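Local coordinates for metallo-beta-lactamase family protein (Staphylococcus aureus, PDB 3R2U) that probably works as a mononuclear iron hydrolase or oxygenase of the metallo-beta-lactamase superfamily, perhaps a persulfide dioxygenase carrying a rhodanese-like domain, at residues A[138-143]-A[168-173]; A[201-206]-A[245-250]. One frame throughout, in Å; residues are numbered along the deposited sequence.

How the interactions relate
Both contacts are buried, and their centres lie about 11 Å apart, on the same side of the chain's centre. Interaction 1 joins the turn after strand 133-139 to the loop after strand 164-168 and holds part of the iron site, so metal ligation and ring-face packing share the work. Interaction 2 lies farther from the chain's centre and is almost wholly hydrocarbon: helix 191-206 meets the turn between helices 237-243 and 252-260. The helix links the two, because Ser-202 OG probably hydrogen-bonds to Pro-141 O while Ile-203 touches both Phe-170 and Phe-247. Ligand geometry thus gives way to plain apolar packing from the metal outward.

Interaction 1 of 2, residues A[138-143]-A[168-173]; sequences LHTPGH and GDFIFV. With FE (Fe (III) ion), chain E.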
ATOM      1  N   LEU A 138     -39.812   2.045   9.310  1.00 19.99           N
ATOM      2  CA  LEU A 138     -40.644   3.155   9.722  1.00 21.74           C
ATOM      3  C   LEU A 138     -40.636   4.179   8.586  1.00 21.23           C
ATOM      4  O   LEU A 138     -39.567   4.565   8.122  1.00 22.99           O
ATOM      5  CB  LEU A 138     -40.118   3.777  11.015  1.00 22.56           C
ATOM      6  CG  LEU A 138     -40.044   2.904  12.290  1.00 26.54           C
ATOM      7  CD1 LEU A 138     -39.463   3.708  13.465  1.00 25.58           C
ATOM      8  CD2 LEU A 138     -41.389   2.342  12.683  1.00 28.45           C
ATOM      9  N   HIS A 139     -41.809   4.565   8.080  1.00 22.50           N
ATOM     10  CA  HIS A 139     -41.889   5.601   7.039  1.00 21.71           C
ATOM     11  C   HIS A 139     -41.660   6.911   7.769  1.00 21.74           C
ATOM     12  O   HIS A 139     -42.392   7.235   8.663  1.00 21.52           O
ATOM     13  CB  HIS A 139     -43.235   5.560   6.288  1.00 23.58           C
ATOM     14  CG  HIS A 139     -43.348   6.542   5.158  1.00 22.20           C
ATOM     15  ND1 HIS A 139     -44.530   7.170   4.834  1.00 25.17           N
ATOM     16  CD2 HIS A 139     -42.420   7.024   4.290  1.00 23.39           C
ATOM     17  CE1 HIS A 139     -44.340   7.982   3.804  1.00 24.56           C
ATOM     18  NE2 HIS A 139     -43.060   7.923   3.461  1.00 24.27           N
ATOM     19  N   THR A 140     -40.607   7.636   7.407  1.00 20.99           N
ATOM     20  CA  THR A 140     -40.253   8.898   8.075  1.00 20.45           C
ATOM     21  C   THR A 140     -40.036   9.966   7.021  1.00 21.27           C
ATOM     22  O   THR A 140     -38.915  10.391   6.783  1.00 20.92           O
ATOM     23  CB  THR A 140     -38.969   8.717   8.948  1.00 21.29           C
ATOM     24  OG1 THR A 140     -37.879   8.248   8.138  1.00 18.82           O
ATOM     25  CG2 THR A 140     -39.217   7.709  10.071  1.00 18.83           C
ATOM     26  N   PRO A 141     -41.119  10.378   6.342  1.00 24.13           N
ATOM     27  CA  PRO A 141     -41.010  11.353   5.263  1.00 23.57           C
ATOM     28  C   PRO A 141     -40.612  12.727   5.770  1.00 24.48           C
ATOM     29  O   PRO A 141     -40.792  13.033   6.959  1.00 23.94           O
ATOM     30  CB  PRO A 141     -42.419  11.376   4.674  1.00 24.60           C
ATOM     31  CG  PRO A 141     -43.312  10.947   5.777  1.00 25.94           C
ATOM     32  CD  PRO A 141     -42.516  10.014   6.631  1.00 24.41           C
ATOM     33  N   GLY A 142     -40.057  13.544   4.886  1.00 23.75           N
ATOM     34  CA  GLY A 142     -39.658  14.915   5.251  1.00 24.96           C
ATOM     35  C   GLY A 142     -38.497  15.370   4.387  1.00 24.53           C
ATOM     36  O   GLY A 142     -38.616  16.313   3.606  1.00 24.55           O
ATOM     37  N   HIS A 143     -37.367  14.698   4.547  1.00 23.60           N
ATOM     38  CA  HIS A 143     -36.209  14.955   3.722  1.00 23.35           C
ATOM     39  C   HIS A 143     -36.623  14.616   2.288  1.00 23.42           C
ATOM     40  O   HIS A 143     -36.354  15.378   1.360  1.00 24.06           O
ATOM     41  CB  HIS A 143     -35.034  14.115   4.204  1.00 22.94           C
ATOM     42  CG  HIS A 143     -33.830  14.219   3.334  1.00 22.24           C
ATOM     43  ND1 HIS A 143     -33.132  15.396   3.176  1.00 23.45           N
ATOM     44  CD2 HIS A 143     -33.186  13.291   2.589  1.00 20.01           C
ATOM     45  CE1 HIS A 143     -32.113  15.189   2.355  1.00 22.60           C
ATOM     46  NE2 HIS A 143     -32.127  13.922   1.985  1.00 21.20           N
ATOM     47  N   GLY A 168     -30.974   7.517   8.148  1.00 19.05           N
ATOM     48  CA  GLY A 168     -30.750   8.171   6.865  1.00 18.27           C
ATOM     49  C   GLY A 168     -30.532   9.669   7.025  1.00 18.47           C
ATOM     50  O   GLY A 168     -29.724  10.099   7.842  1.00 15.66           O
ATOM     51  N   ASP A 169     -31.248  10.463   6.225  1.00 18.74           N
ATOM     52  CA  ASP A 169     -31.165  11.903   6.301  1.00 19.19           C
ATOM     53  C   ASP A 169     -32.375  12.502   7.024  1.00 21.12           C
ATOM     54  O   ASP A 169     -32.664  13.701   6.892  1.00 23.26           O
ATOM     55  CB  ASP A 169     -30.989  12.507   4.900  1.00 19.90           C
ATOM     56  CG  ASP A 169     -29.621  12.210   4.300  1.00 18.23           C
ATOM     57  OD1 ASP A 169     -28.722  11.732   5.020  1.00 20.77           O
ATOM     58  OD2 ASP A 169     -29.433  12.462   3.110  1.00 21.20           O
ATOM     59  N   PHE A 170     -33.071  11.669   7.802  1.00 21.07           N
ATOM     60  CA  PHE A 170     -34.217  12.100   8.601  1.00 21.15           C
ATOM     61  C   PHE A 170     -33.696  12.805   9.862  1.00 22.35           C
ATOM     62  O   PHE A 170     -33.933  13.999  10.051  1.00 22.72           O
ATOM     63  CB  PHE A 170     -35.122  10.885   8.890  1.00 20.68           C
ATOM     64  CG  PHE A 170     -36.094  11.076  10.022  1.00 21.55           C
ATOM     65  CD1 PHE A 170     -36.833  12.236  10.141  1.00 23.25           C
ATOM     66  CD2 PHE A 170     -36.327  10.043  10.926  1.00 22.12           C
ATOM     67  CE1 PHE A 170     -37.753  12.398  11.186  1.00 23.83           C
ATOM     68  CE2 PHE A 170     -37.239  10.194  11.973  1.00 23.12           C
ATOM     69  CZ  PHE A 170     -37.953  11.380  12.102  1.00 24.93           C
ATOM     70  N   ILE A 171     -32.952  12.075  10.697  1.00 21.51           N
ATOM     71  CA  ILE A 171     -32.332  12.645  11.900  1.00 20.99           C
ATOM     72  C   ILE A 171     -30.811  12.541  11.844  1.00 21.12           C
ATOM     73  O   ILE A 171     -30.263  11.439  11.644  1.00 20.36           O
ATOM     74  CB  ILE A 171     -32.761  11.911  13.180  1.00 21.51           C
ATOM     75  CG1 ILE A 171     -34.286  11.999  13.373  1.00 22.72           C
ATOM     76  CG2 ILE A 171     -32.053  12.532  14.405  1.00 20.01           C
ATOM     77  CD1 ILE A 171     -34.777  11.172  14.522  1.00 24.22           C
ATOM     78  N   PHE A 172     -30.131  13.678  12.028  1.00 21.40           N
ATOM     79  CA  PHE A 172     -28.666  13.699  12.094  1.00 21.70           C
ATOM     80  C   PHE A 172     -28.268  13.922  13.526  1.00 22.79           C
ATOM     81  O   PHE A 172     -29.131  14.136  14.392  1.00 23.71           O
ATOM     82  CB  PHE A 172     -28.066  14.839  11.274  1.00 21.87           C
ATOM     83  CG  PHE A 172     -28.367  14.769   9.813  1.00 20.01           C
ATOM     84  CD1 PHE A 172     -28.018  13.648   9.078  1.00 23.84           C
ATOM     85  CD2 PHE A 172     -28.941  15.850   9.158  1.00 22.59           C
ATOM     86  CE1 PHE A 172     -28.267  13.589   7.713  1.00 24.20           C
ATOM     87  CE2 PHE A 172     -29.193  15.809   7.792  1.00 20.76           C
ATOM     88  CZ  PHE A 172     -28.874  14.677   7.070  1.00 23.70           C
ATOM     89  N   VAL A 173     -26.969  13.847  13.796  1.00 21.49           N
ATOM     90  CA  VAL A 173     -26.489  14.190  15.110  1.00 22.51           C
ATOM     91  C   VAL A 173     -26.521  15.700  15.150  1.00 23.07           C
ATOM     92  O   VAL A 173     -25.810  16.354  14.404  1.00 26.30           O
ATOM     93  CB  VAL A 173     -25.066  13.716  15.370  1.00 22.14           C
ATOM     94  CG1 VAL A 173     -24.578  14.265  16.709  1.00 21.91           C
ATOM     95  CG2 VAL A 173     -24.999  12.200  15.331  1.00 18.16           C
TER
HETATM   96 FE    FE E 443     -30.457  12.571   1.209  1.00 52.55          FE
HETATM   97  O   HOH W   1     -28.808  11.234   0.371  1.00 15.67           O
HETATM   98  O   HOH W   2     -31.540  12.681  -0.890  1.00 15.09           O
HETATM   99  O   HOH W   3     -29.309  14.332   0.733  1.00 19.61           O
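The iron site of the metallo-beta-lactamase fold lies at the ends of strands, and here His-143 and Asp-169, on the turn after strand 133-139 and the loop after strand 164-168, supply two of its three protein ligands. His-143 NE2 lies 2.3 Å from the iron and Asp-169 OD2 is 2.2 Å from the same iron, the two bonds meeting at about 95°. Three waters and His-80 complete the shell. Water 1 stands trans to His-143 and water 2 trans to Asp-169, consistent with an octahedral site whose two histidines and one carboxylate occupy one face.

The ligands also pack on each other. Asp-169 CB sits over a face of the imidazole, 3.5 Å from the His-143 ring centroid, a CH-pi contact displaced toward the CD2–NE2 rim, and the carboxylate stands nearly perpendicular to that ring (82°). With CG anti to its backbone N (chi1 175°), His-143 swings its ring across to the aspartate. Behind the metal ligands, Thr-140 lies across Phe-170: Thr-140 CB is 3.8 Å from the centroid of the Phe-170 ring, over its face, a second CH-pi contact. Ile-171 CG1 covers the opposite face, clamping the phenyl ring between two aliphatic groups. Thr-140 OG1 hydrogen-bonds to Ser-149 OG, which satisfies its polar end.

Second-shell bonds orient the ligands. His-143 ND1 is held by the backbone O of Arg-178, which, together with the iron at NE2, fixes the rotation of the imidazole, and Asp-169 OD1 is hydrogen-bonded to His-219 ND1. The carboxylate binds the iron through OD2 alone, while OD1 is engaged by His-219. His-143 NE2 and Asp-169 OD2 approach to 3.3 Å without a hydrogen bond, since both coordinate the iron; the metal itself bridges the two loops.

Interaction 2 of 2, residues A[201-206]-A[245-250]; sequences KSIESI and WAFSEN
Ile-203 and Ile-206, one turn apart on helix 191-206, meet Phe-247 and Ala-246 in a small buried apolar contact. The aromatic ring is engaged from two directions. Ile-203 CG2 lies over one face of the Phe-247 ring, about 4.0 Å above its plane and displaced toward the rim, while the other branch carries Ile-203 CD1 to 4.0 Å from Phe-247 CZ. Ile-206 instead comes in at the ring edge, close to its plane, with its CG2 3.7 Å from Phe-247 CE1. The phenyl ring thus rests in the angle between the two isoleucines. Phe-247 has CG beside its backbone N (chi1 -71°), which brings the far end of the ring to the helix although its CB does not point straight there.

One contact mixes apolar and polar groups: Ile-203 CG2, anti to its own backbone N, reaches within 3.8 Å of Ala-246 O, a van der Waals touch that adds the turn's backbone to the interface.

The hydrogen bonds internal to each segment shape the two backbones. Ser-205 OG donates to Ser-202 O over 2.8 Å, tilted 31° from the carbonyl plane, and Ile-206 N bonds to that same oxygen from the same face, so two donors grip one carbonyl. Trp-245 O likewise accepts from Ser-248 N and Glu-249 N, holding the opposing turn closed.

On its inner side, helix 191-206 touches the strand-end loops of the metal-binding domain, with Ile-203 resting also on Phe-170. Phe-247 packs in addition on Ile-171 and on Leu-237, Glu-240 and Lys-241 of helix 237-243, while Ala-246 leans on Phe-255 of helix 252-260. The contact therefore fits the connection between those two helices against the end of helix 191-206.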
ATOM      1  N   LYS A 201     -44.309  15.941  11.451  1.00 30.17           N
ATOM      2  CA  LYS A 201     -45.063  14.764  11.874  1.00 30.40           C
ATOM      3  C   LYS A 201     -44.149  13.566  12.078  1.00 28.28           C
ATOM      4  O   LYS A 201     -44.389  12.765  12.967  1.00 27.11           O
ATOM      5  CB  LYS A 201     -46.161  14.393  10.872  1.00 31.37           C
ATOM      6  CG  LYS A 201     -47.278  15.416  10.727  1.00 39.66           C
ATOM      7  CD  LYS A 201     -48.414  14.855   9.836  1.00 47.93           C
ATOM      8  CE  LYS A 201     -49.580  15.828   9.648  1.00 52.59           C
ATOM      9  NZ  LYS A 201     -50.356  16.026  10.918  1.00 59.32           N
ATOM     10  N   SER A 202     -43.115  13.416  11.248  1.00 27.41           N
ATOM     11  CA  SER A 202     -42.195  12.286  11.423  1.00 25.75           C
ATOM     12  C   SER A 202     -41.438  12.425  12.730  1.00 25.22           C
ATOM     13  O   SER A 202     -41.231  11.441  13.442  1.00 25.61           O
ATOM     14  CB  SER A 202     -41.238  12.153  10.248  1.00 24.96           C
ATOM     15  OG  SER A 202     -41.944  11.843   9.057  1.00 23.28           O
ATOM     16  N   ILE A 203     -41.029  13.650  13.061  1.00 25.36           N
ATOM     17  CA  ILE A 203     -40.328  13.888  14.311  1.00 24.57           C
ATOM     18  C   ILE A 203     -41.255  13.555  15.491  1.00 26.22           C
ATOM     19  O   ILE A 203     -40.842  12.887  16.449  1.00 26.61           O
ATOM     20  CB  ILE A 203     -39.793  15.352  14.418  1.00 24.64           C
ATOM     21  CG1 ILE A 203     -38.642  15.596  13.452  1.00 24.33           C
ATOM     22  CG2 ILE A 203     -39.303  15.646  15.832  1.00 24.15           C
ATOM     23  CD1 ILE A 203     -37.339  14.780  13.780  1.00 25.47           C
ATOM     24  N   GLU A 204     -42.502  14.010  15.386  0.50 27.81           N
ATOM     25  CA  GLU A 204     -43.537  13.776  16.389  0.50 29.96           C
ATOM     26  C   GLU A 204     -43.675  12.283  16.687  0.50 30.20           C
ATOM     27  O   GLU A 204     -43.658  11.874  17.839  0.50 31.16           O
ATOM     28  CB  GLU A 204     -44.883  14.348  15.887  0.50 31.38           C
ATOM     29  CG  GLU A 204     -46.042  14.274  16.885  0.50 32.69           C
ATOM     30  CD  GLU A 204     -47.330  14.920  16.360  0.50 35.85           C
ATOM     31  OE1 GLU A 204     -48.124  15.409  17.190  0.50 38.75           O
ATOM     32  OE2 GLU A 204     -47.550  14.956  15.126  0.50 34.28           O
ATOM     33  N   SER A 205     -43.795  11.480  15.637  1.00 30.92           N
ATOM     34  CA  SER A 205     -43.952  10.027  15.774  1.00 32.39           C
ATOM     35  C   SER A 205     -42.699   9.355  16.392  1.00 30.24           C
ATOM     36  O   SER A 205     -42.813   8.502  17.259  1.00 33.01           O
ATOM     37  CB  SER A 205     -44.307   9.381  14.428  1.00 32.23           C
ATOM     38  OG  SER A 205     -43.224   9.489  13.516  1.00 39.21           O
ATOM     39  N   ILE A 206     -41.510   9.808  16.038  1.00 28.91           N
ATOM     40  CA  ILE A 206     -40.295   9.163  16.542  1.00 27.24           C
ATOM     41  C   ILE A 206     -40.059   9.374  18.058  1.00 27.65           C
ATOM     42  O   ILE A 206     -39.365   8.586  18.703  1.00 24.80           O
ATOM     43  CB  ILE A 206     -39.049   9.616  15.733  1.00 27.75           C
ATOM     44  CG1 ILE A 206     -38.192   8.412  15.441  1.00 28.30           C
ATOM     45  CG2 ILE A 206     -38.312  10.781  16.414  1.00 25.26           C
ATOM     46  CD1 ILE A 206     -38.916   7.390  14.567  1.00 27.39           C
ATOM     47  N   TRP A 245     -32.462  21.026  18.013  1.00 26.64           N
ATOM     48  CA  TRP A 245     -33.582  22.008  17.959  1.00 27.96           C
ATOM     49  C   TRP A 245     -34.909  21.425  17.474  1.00 26.49           C
ATOM     50  O   TRP A 245     -35.967  21.813  17.938  1.00 25.73           O
ATOM     51  CB  TRP A 245     -33.237  23.198  17.055  1.00 28.27           C
ATOM     52  CG  TRP A 245     -33.249  22.848  15.605  1.00 28.61           C
ATOM     53  CD1 TRP A 245     -32.214  22.356  14.872  1.00 28.81           C
ATOM     54  CD2 TRP A 245     -34.373  22.913  14.718  1.00 29.97           C
ATOM     55  NE1 TRP A 245     -32.614  22.121  13.582  1.00 29.22           N
ATOM     56  CE2 TRP A 245     -33.935  22.461  13.458  1.00 31.62           C
ATOM     57  CE3 TRP A 245     -35.706  23.310  14.866  1.00 32.34           C
ATOM     58  CZ2 TRP A 245     -34.780  22.401  12.351  1.00 29.59           C
ATOM     59  CZ3 TRP A 245     -36.550  23.250  13.764  1.00 32.82           C
ATOM     60  CH2 TRP A 245     -36.082  22.801  12.524  1.00 33.22           C
ATOM     61  N   ALA A 246     -34.830  20.518  16.516  1.00 26.03           N
ATOM     62  CA  ALA A 246     -36.005  19.922  15.897  1.00 25.54           C
ATOM     63  C   ALA A 246     -36.910  19.230  16.901  1.00 26.53           C
ATOM     64  O   ALA A 246     -38.099  19.158  16.701  1.00 26.00           O
ATOM     65  CB  ALA A 246     -35.572  18.944  14.817  1.00 24.35           C
ATOM     66  N   PHE A 247     -36.332  18.703  17.975  1.00 28.10           N
ATOM     67  CA  PHE A 247     -37.101  18.007  19.005  1.00 28.47           C
ATOM     68  C   PHE A 247     -37.752  18.893  20.061  1.00 30.55           C
ATOM     69  O   PHE A 247     -38.605  18.414  20.804  1.00 30.87           O
ATOM     70  CB  PHE A 247     -36.223  16.951  19.683  1.00 27.91           C
ATOM     71  CG  PHE A 247     -35.934  15.790  18.807  1.00 25.53           C
ATOM     72  CD1 PHE A 247     -36.726  14.668  18.855  1.00 27.02           C
ATOM     73  CD2 PHE A 247     -34.896  15.835  17.893  1.00 27.37           C
ATOM     74  CE1 PHE A 247     -36.471  13.589  18.010  1.00 26.68           C
ATOM     75  CE2 PHE A 247     -34.636  14.766  17.053  1.00 25.91           C
ATOM     76  CZ  PHE A 247     -35.429  13.639  17.119  1.00 25.32           C
ATOM     77  N   SER A 248     -37.368  20.170  20.118  1.00 31.48           N
ATOM     78  CA  SER A 248     -37.918  21.105  21.102  1.00 34.10           C
ATOM     79  C   SER A 248     -38.887  22.108  20.507  1.00 35.01           C
ATOM     80  O   SER A 248     -39.599  22.772  21.250  1.00 35.17           O
ATOM     81  CB  SER A 248     -36.791  21.898  21.773  1.00 34.74           C
ATOM     82  OG  SER A 248     -35.926  21.033  22.451  1.00 37.86           O
ATOM     83  N   GLU A 249     -38.888  22.252  19.184  1.00 34.94           N
ATOM     84  CA  GLU A 249     -39.792  23.195  18.543  1.00 36.40           C
ATOM     85  C   GLU A 249     -41.122  22.500  18.320  1.00 37.25           C
ATOM     86  O   GLU A 249     -41.246  21.651  17.433  1.00 37.23           O
ATOM     87  CB  GLU A 249     -39.227  23.698  17.217  1.00 35.91           C
ATOM     88  CG  GLU A 249     -40.136  24.713  16.551  1.00 38.42           C
ATOM     89  CD  GLU A 249     -40.451  25.853  17.500  1.00 42.40           C
ATOM     90  OE1 GLU A 249     -41.637  26.061  17.832  1.00 42.96           O
ATOM     91  OE2 GLU A 249     -39.493  26.476  17.983  1.00 44.99           O
ATOM     92  N   ASN A 250     -42.117  22.849  19.124  1.00 38.08           N
ATOM     93  CA  ASN A 250     -43.423  22.210  19.001  1.00 39.61           C
ATOM     94  C   ASN A 250     -44.481  23.057  18.278  1.00 40.60           C
ATOM     95  O   ASN A 250     -45.629  22.637  18.136  1.00 42.39           O
ATOM     96  CB  ASN A 250     -43.881  21.707  20.377  1.00 39.66           C
ATOM     97  CG  ASN A 250     -42.973  20.600  20.910  1.00 42.98           C
ATOM     98  OD1 ASN A 250     -42.495  19.751  20.145  1.00 43.91           O
ATOM     99  ND2 ASN A 250     -42.737  20.600  22.218  1.00 44.71           N
TER